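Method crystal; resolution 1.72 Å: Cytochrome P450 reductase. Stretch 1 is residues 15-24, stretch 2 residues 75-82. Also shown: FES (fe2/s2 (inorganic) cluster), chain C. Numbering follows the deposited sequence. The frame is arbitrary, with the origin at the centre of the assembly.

Stretch 1 (15-24) DCEPGQTLLE
Stretch 2, residues 75-82: LACQARPL

Stretch 1 leaves a strand at Asp-15 and Cys-16, turns, and starts a helix at Leu-22; stretch 2 is a loop carrying a short strand at Arg-80 and Pro-81, with Leu-82 beyond it. The chains run in opposite senses: CA atoms pair Pro-18 with Pro-81 (6.2 Å), Thr-21 with Arg-80 (4.6 Å) and Leu-23 with Ala-76 (4.8 Å). The contact buries 542 Å², both sides summed.

Cys-16 is extended (phi/psi -112/126) and points toward stretch 2; its t rotamer brings SG 3.7 Å from Pro-81 CD, an apolar contact. Glu-17 (-68/151) opens a type I turn through Pro-18 (-61/-26) and Gly-19 (-92/3). The turn closes where Gln-20 N donates to Glu-17 O at 2.9 Å, while the extended Gln-20 side chain (chi1 and chi2 both t) carries OE1 to where it accepts from Glu-17 N at 3.1 Å. Proline suits the second position, since its ring fixes phi near -60° and no NH is needed there.

Gly-19 contributes its carbonyl: Arg-80 NE donates to Gly-19 O at 2.8 Å, with the oxygen at the guanidinium edge, where the N-H groups point. Arg-80 reaches it with chi1 m, chi2 and chi3 t, and chi4 near 80°. Gln-20 (-102/144) lays its O 3.5 Å from both Arg-80 CG and Pro-81 CD.

Thr-21 (-81/156, chi1 p) is the N-cap. Its OG1 accepts from Glu-24 N at 3.3 Å, satisfying an amide that has no preceding helical turn to bond to. The same OG1 donates to a water at 2.7 Å, which in turn donates to Cys-77 O at 2.9 Å. Thr-21 CG2 lies over one guanidinium face, 3.8 Å from Arg-80 NH2, and Thr-21 CA makes a C-H···O contact with Ala-79 O at 3.3 Å.

The first helical amides find acceptors in stretch 2: Leu-22 N donates to Ala-79 O at 3.0 Å, and Leu-23 N to Ala-76 O at 2.9 Å. Leu-22 (-55/-49; m, t) packs CD1 4.1 Å from Ala-79 CB and CD2 4.0 Å from Pro-81 CD. Leu-23 (-56/-48; t, p) sets CB 3.9 Å from Ala-76 CB and CD2 3.8 Å from Cys-77 CB. Cys-77 (-79/-8, chi1 p) directs its thiolate to the cluster, SG lying 2.4 Å from FES FE2, so leucine packs beside a metal ligand. Within stretch 2, Gln-78 N and Ala-79 N both donate to Leu-75 O, at 2.9 and 2.8 Å, closing the loop that holds Ala-76 and Cys-77.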

ATOM      1  N   ASP A  15      -8.041 -24.557   0.378  1.00 27.70           N
ATOM      2  CA  ASP A  15      -9.424 -24.818   0.742  1.00 29.26           C
ATOM      3  C   ASP A  15     -10.016 -23.550   1.341  1.00 36.33           C
ATOM      4  O   ASP A  15      -9.428 -22.944   2.243  1.00 43.45           O
ATOM      5  CB  ASP A  15      -9.536 -26.007   1.694  1.00 38.35           C
ATOM      6  CG  ASP A  15      -9.161 -27.305   1.012  1.00 49.25           C
ATOM      7  OD1 ASP A  15      -9.940 -27.762   0.147  1.00 47.57           O
ATOM      8  OD2 ASP A  15      -8.075 -27.845   1.312  1.00 55.37           O
ATOM      9  N   CYS A  16     -11.152 -23.136   0.798  1.00 31.51           N
ATOM     10  CA  CYS A  16     -11.783 -21.869   1.120  1.00 28.46           C
ATOM     11  C   CYS A  16     -13.081 -22.148   1.863  1.00 33.51           C
ATOM     12  O   CYS A  16     -13.920 -22.916   1.386  1.00 32.51           O
ATOM     13  CB  CYS A  16     -12.052 -21.074  -0.159  1.00 30.58           C
ATOM     14  SG  CYS A  16     -12.657 -19.394   0.110  1.00 28.54           S
ATOM     15  N   GLU A  17     -13.238 -21.544   3.038  1.00 37.65           N
ATOM     16  CA  GLU A  17     -14.500 -21.668   3.743  1.00 41.42           C
ATOM     17  C   GLU A  17     -15.594 -20.938   2.964  1.00 40.78           C
ATOM     18  O   GLU A  17     -15.316 -19.986   2.234  1.00 36.50           O
ATOM     19  CB  GLU A  17     -14.381 -21.106   5.155  1.00 47.95           C
ATOM     20  CG  GLU A  17     -13.203 -21.674   5.926  1.00 57.51           C
ATOM     21  CD  GLU A  17     -13.363 -21.527   7.426  1.00 69.93           C
ATOM     22  OE1 GLU A  17     -14.516 -21.402   7.892  1.00 74.14           O
ATOM     23  OE2 GLU A  17     -12.338 -21.541   8.140  1.00 74.17           O
ATOM     24  N   PRO A  18     -16.844 -21.386   3.079  1.00 43.28           N
ATOM     25  CA  PRO A  18     -17.913 -20.777   2.266  1.00 40.85           C
ATOM     26  C   PRO A  18     -18.132 -19.296   2.529  1.00 44.52           C
ATOM     27  O   PRO A  18     -18.623 -18.588   1.638  1.00 46.39           O
ATOM     28  CB  PRO A  18     -19.146 -21.608   2.647  1.00 43.17           C
ATOM     29  CG  PRO A  18     -18.578 -22.934   3.047  1.00 47.62           C
ATOM     30  CD  PRO A  18     -17.297 -22.615   3.757  1.00 48.98           C
ATOM     31  N   GLY A  19     -17.797 -18.801   3.719  1.00 36.67           N
ATOM     32  CA  GLY A  19     -17.908 -17.379   3.979  1.00 35.64           C
ATOM     33  C   GLY A  19     -16.649 -16.585   3.707  1.00 37.60           C
ATOM     34  O   GLY A  19     -16.615 -15.372   3.936  1.00 38.37           O
ATOM     35  N   GLN A  20     -15.613 -17.243   3.202  1.00 33.21           N
ATOM     36  CA  GLN A  20     -14.292 -16.660   3.013  1.00 30.84           C
ATOM     37  C   GLN A  20     -14.080 -16.298   1.546  1.00 26.66           C
ATOM     38  O   GLN A  20     -14.555 -17.003   0.650  1.00 27.55           O
ATOM     39  CB  GLN A  20     -13.233 -17.656   3.480  1.00 28.92           C
ATOM     40  CG  GLN A  20     -11.800 -17.219   3.366  1.00 28.24           C
ATOM     41  CD  GLN A  20     -10.864 -18.232   3.988  1.00 34.77           C
ATOM     42  OE1 GLN A  20     -11.069 -19.445   3.876  1.00 32.60           O
ATOM     43  NE2 GLN A  20      -9.851 -17.746   4.675  1.00 33.42           N
ATOM     44  N   THR A  21     -13.375 -15.193   1.304  1.00 25.05           N
ATOM     45  CA  THR A  21     -13.137 -14.774  -0.070  1.00 26.10           C
ATOM     46  C   THR A  21     -11.973 -15.540  -0.694  1.00 22.32           C
ATOM     47  O   THR A  21     -11.080 -16.045  -0.006  1.00 21.35           O
ATOM     48  CB  THR A  21     -12.846 -13.277  -0.138  1.00 20.92           C
ATOM     49  OG1 THR A  21     -11.612 -13.005   0.528  1.00 21.15           O
ATOM     50  CG2 THR A  21     -13.969 -12.484   0.507  1.00 26.57           C
ATOM     51  N   LEU A  22     -11.993 -15.618  -2.031  1.00 22.18           N
ATOM     52  CA  LEU A  22     -10.903 -16.271  -2.750  1.00 20.62           C
ATOM     53  C   LEU A  22      -9.558 -15.652  -2.387  1.00 19.12           C
ATOM     54  O   LEU A  22      -8.587 -16.361  -2.098  1.00 19.92           O
ATOM     55  CB  LEU A  22     -11.137 -16.173  -4.258  1.00 22.50           C
ATOM     56  CG  LEU A  22     -12.362 -16.888  -4.818  1.00 25.16           C
ATOM     57  CD1 LEU A  22     -12.392 -16.812  -6.348  1.00 24.13           C
ATOM     58  CD2 LEU A  22     -12.368 -18.316  -4.335  1.00 30.78           C
ATOM     59  N   LEU A  23      -9.469 -14.321  -2.424  1.00 20.01           N
ATOM     60  CA  LEU A  23      -8.193 -13.675  -2.134  1.00 18.96           C
ATOM     61  C   LEU A  23      -7.670 -14.083  -0.764  1.00 18.67           C
ATOM     62  O   LEU A  23      -6.498 -14.440  -0.619  1.00 18.38           O
ATOM     63  CB  LEU A  23      -8.321 -12.155  -2.226  1.00 16.73           C
ATOM     64  CG  LEU A  23      -6.987 -11.445  -1.915  1.00 15.98           C
ATOM     65  CD1 LEU A  23      -5.897 -11.786  -2.946  1.00 18.89           C
ATOM     66  CD2 LEU A  23      -7.209  -9.945  -1.849  1.00 17.11           C
ATOM     67  N   GLU A  24      -8.524 -14.034   0.263  1.00 18.58           N
ATOM     68  CA  GLU A  24      -8.032 -14.315   1.606  1.00 19.41           C
ATOM     69  C   GLU A  24      -7.649 -15.777   1.766  1.00 23.64           C
ATOM     70  O   GLU A  24      -6.662 -16.087   2.440  1.00 22.13           O
ATOM     71  CB  GLU A  24      -9.066 -13.894   2.646  1.00 22.62           C
ATOM     72  CG  GLU A  24      -9.163 -12.384   2.673  1.00 26.19           C
ATOM     73  CD  GLU A  24      -9.714 -11.836   3.954  1.00 34.02           C
ATOM     74  OE1 GLU A  24     -10.359 -12.604   4.704  1.00 30.98           O
ATOM     75  OE2 GLU A  24      -9.517 -10.623   4.184  1.00 31.37           O
ATOM     76  N   LEU A  75     -13.968 -10.463  -8.829  1.00 20.77           N
ATOM     77  CA  LEU A  75     -12.923  -9.869  -8.000  1.00 19.84           C
ATOM     78  C   LEU A  75     -12.592 -10.851  -6.885  1.00 18.48           C
ATOM     79  O   LEU A  75     -13.467 -11.201  -6.081  1.00 21.44           O
ATOM     80  CB  LEU A  75     -13.370  -8.534  -7.406  1.00 22.83           C
ATOM     81  CG  LEU A  75     -13.776  -7.427  -8.369  1.00 22.24           C
ATOM     82  CD1 LEU A  75     -14.154  -6.178  -7.573  1.00 23.14           C
ATOM     83  CD2 LEU A  75     -12.621  -7.151  -9.339  1.00 23.49           C
ATOM     84  N   ALA A  76     -11.330 -11.285  -6.830  1.00 20.96           N
ATOM     85  CA  ALA A  76     -10.926 -12.243  -5.801  1.00 22.79           C
ATOM     86  C   ALA A  76     -11.244 -11.749  -4.391  1.00 18.04           C
ATOM     87  O   ALA A  76     -11.562 -12.556  -3.510  1.00 19.47           O
ATOM     88  CB  ALA A  76      -9.434 -12.550  -5.921  1.00 18.75           C
ATOM     89  N   CYS A  77     -11.130 -10.446  -4.138  1.00 18.68           N
ATOM     90  CA  CYS A  77     -11.376  -9.981  -2.772  1.00 19.73           C
ATOM     91  C   CYS A  77     -12.853  -9.860  -2.440  1.00 22.53           C
ATOM     92  O   CYS A  77     -13.192  -9.640  -1.269  1.00 20.93           O
ATOM     93  CB  CYS A  77     -10.707  -8.623  -2.520  1.00 16.00           C
ATOM     94  SG  CYS A  77     -11.468  -7.297  -3.475  1.00 19.00           S
ATOM     95  N   GLN A  78     -13.746 -10.010  -3.422  1.00 19.84           N
ATOM     96  CA  GLN A  78     -15.172  -9.968  -3.146  1.00 21.10           C
ATOM     97  C   GLN A  78     -15.854 -11.306  -3.369  1.00 25.74           C
ATOM     98  O   GLN A  78     -16.920 -11.544  -2.798  1.00 29.16           O
ATOM     99  CB  GLN A  78     -15.837  -8.902  -4.032  1.00 20.65           C
ATOM    100  CG  GLN A  78     -15.191  -7.551  -3.861  1.00 22.75           C
ATOM    101  CD  GLN A  78     -15.448  -7.012  -2.476  1.00 27.00           C
ATOM    102  OE1 GLN A  78     -16.592  -7.021  -2.006  1.00 30.47           O
ATOM    103  NE2 GLN A  78     -14.400  -6.573  -1.800  1.00 23.93           N
ATOM    104  N   ALA A  79     -15.242 -12.196  -4.141  1.00 23.17           N
ATOM    105  CA  ALA A  79     -15.904 -13.421  -4.560  1.00 22.83           C
ATOM    106  C   ALA A  79     -15.768 -14.505  -3.497  1.00 26.41           C
ATOM    107  O   ALA A  79     -14.674 -14.751  -2.979  1.00 25.55           O
ATOM    108  CB  ALA A  79     -15.316 -13.905  -5.890  1.00 25.08           C
ATOM    109  N   ARG A  80     -16.888 -15.146  -3.164  1.00 27.24           N
ATOM    110  CA  ARG A  80     -16.853 -16.318  -2.314  1.00 26.22           C
ATOM    111  C   ARG A  80     -17.359 -17.527  -3.092  1.00 29.03           C
ATOM    112  O   ARG A  80     -18.331 -17.419  -3.842  1.00 31.24           O
ATOM    113  CB  ARG A  80     -17.702 -16.129  -1.046  1.00 30.18           C
ATOM    114  CG  ARG A  80     -17.235 -14.948  -0.194  1.00 29.90           C
ATOM    115  CD  ARG A  80     -18.172 -14.686   0.998  1.00 33.34           C
ATOM    116  NE  ARG A  80     -17.584 -13.690   1.891  1.00 33.16           N
ATOM    117  CZ  ARG A  80     -17.627 -12.378   1.675  1.00 47.78           C
ATOM    118  NH1 ARG A  80     -18.245 -11.900   0.598  1.00 45.21           N
ATOM    119  NH2 ARG A  80     -17.047 -11.543   2.531  1.00 48.42           N
ATOM    120  N   PRO A  81     -16.712 -18.676  -2.941  1.00 30.92           N
ATOM    121  CA  PRO A  81     -17.065 -19.837  -3.762  1.00 30.98           C
ATOM    122  C   PRO A  81     -18.393 -20.431  -3.332  1.00 34.14           C
ATOM    123  O   PRO A  81     -18.722 -20.462  -2.145  1.00 34.34           O
ATOM    124  CB  PRO A  81     -15.913 -20.814  -3.503  1.00 29.90           C
ATOM    125  CG  PRO A  81     -15.433 -20.450  -2.111  1.00 33.20           C
ATOM    126  CD  PRO A  81     -15.586 -18.953  -2.027  1.00 31.65           C
ATOM    127  N   LEU A  82     -19.154 -20.899  -4.317  1.00 36.24           N
ATOM    128  CA  LEU A  82     -20.353 -21.698  -4.077  1.00 33.27           C
ATOM    129  C   LEU A  82     -20.159 -23.144  -4.504  1.00 40.50           C
ATOM    130  O   LEU A  82     -21.088 -23.958  -4.377  1.00 37.64           O
ATOM    131  CB  LEU A  82     -21.549 -21.082  -4.806  1.00 38.12           C
ATOM    132  CG  LEU A  82     -21.802 -19.603  -4.520  1.00 40.20           C
ATOM    133  CD1 LEU A  82     -22.728 -18.996  -5.567  1.00 38.73           C
ATOM    134  CD2 LEU A  82     -22.372 -19.424  -3.121  1.00 43.43           C
TER
HETATM  135 FE1  FES C 402      -8.559  -4.327  -4.867  1.00 18.21          FE
HETATM  136 FE2  FES C 402      -9.746  -6.651  -5.030  1.00 18.32          FE
HETATM  137  S1  FES C 402     -10.407  -4.819  -5.978  1.00 20.50           S
HETATM  138  S2  FES C 402      -7.804  -6.238  -4.082  1.00 17.22           S
HETATM  139  O   HOH W   1     -11.434 -10.328   0.938  1.00 25.15           O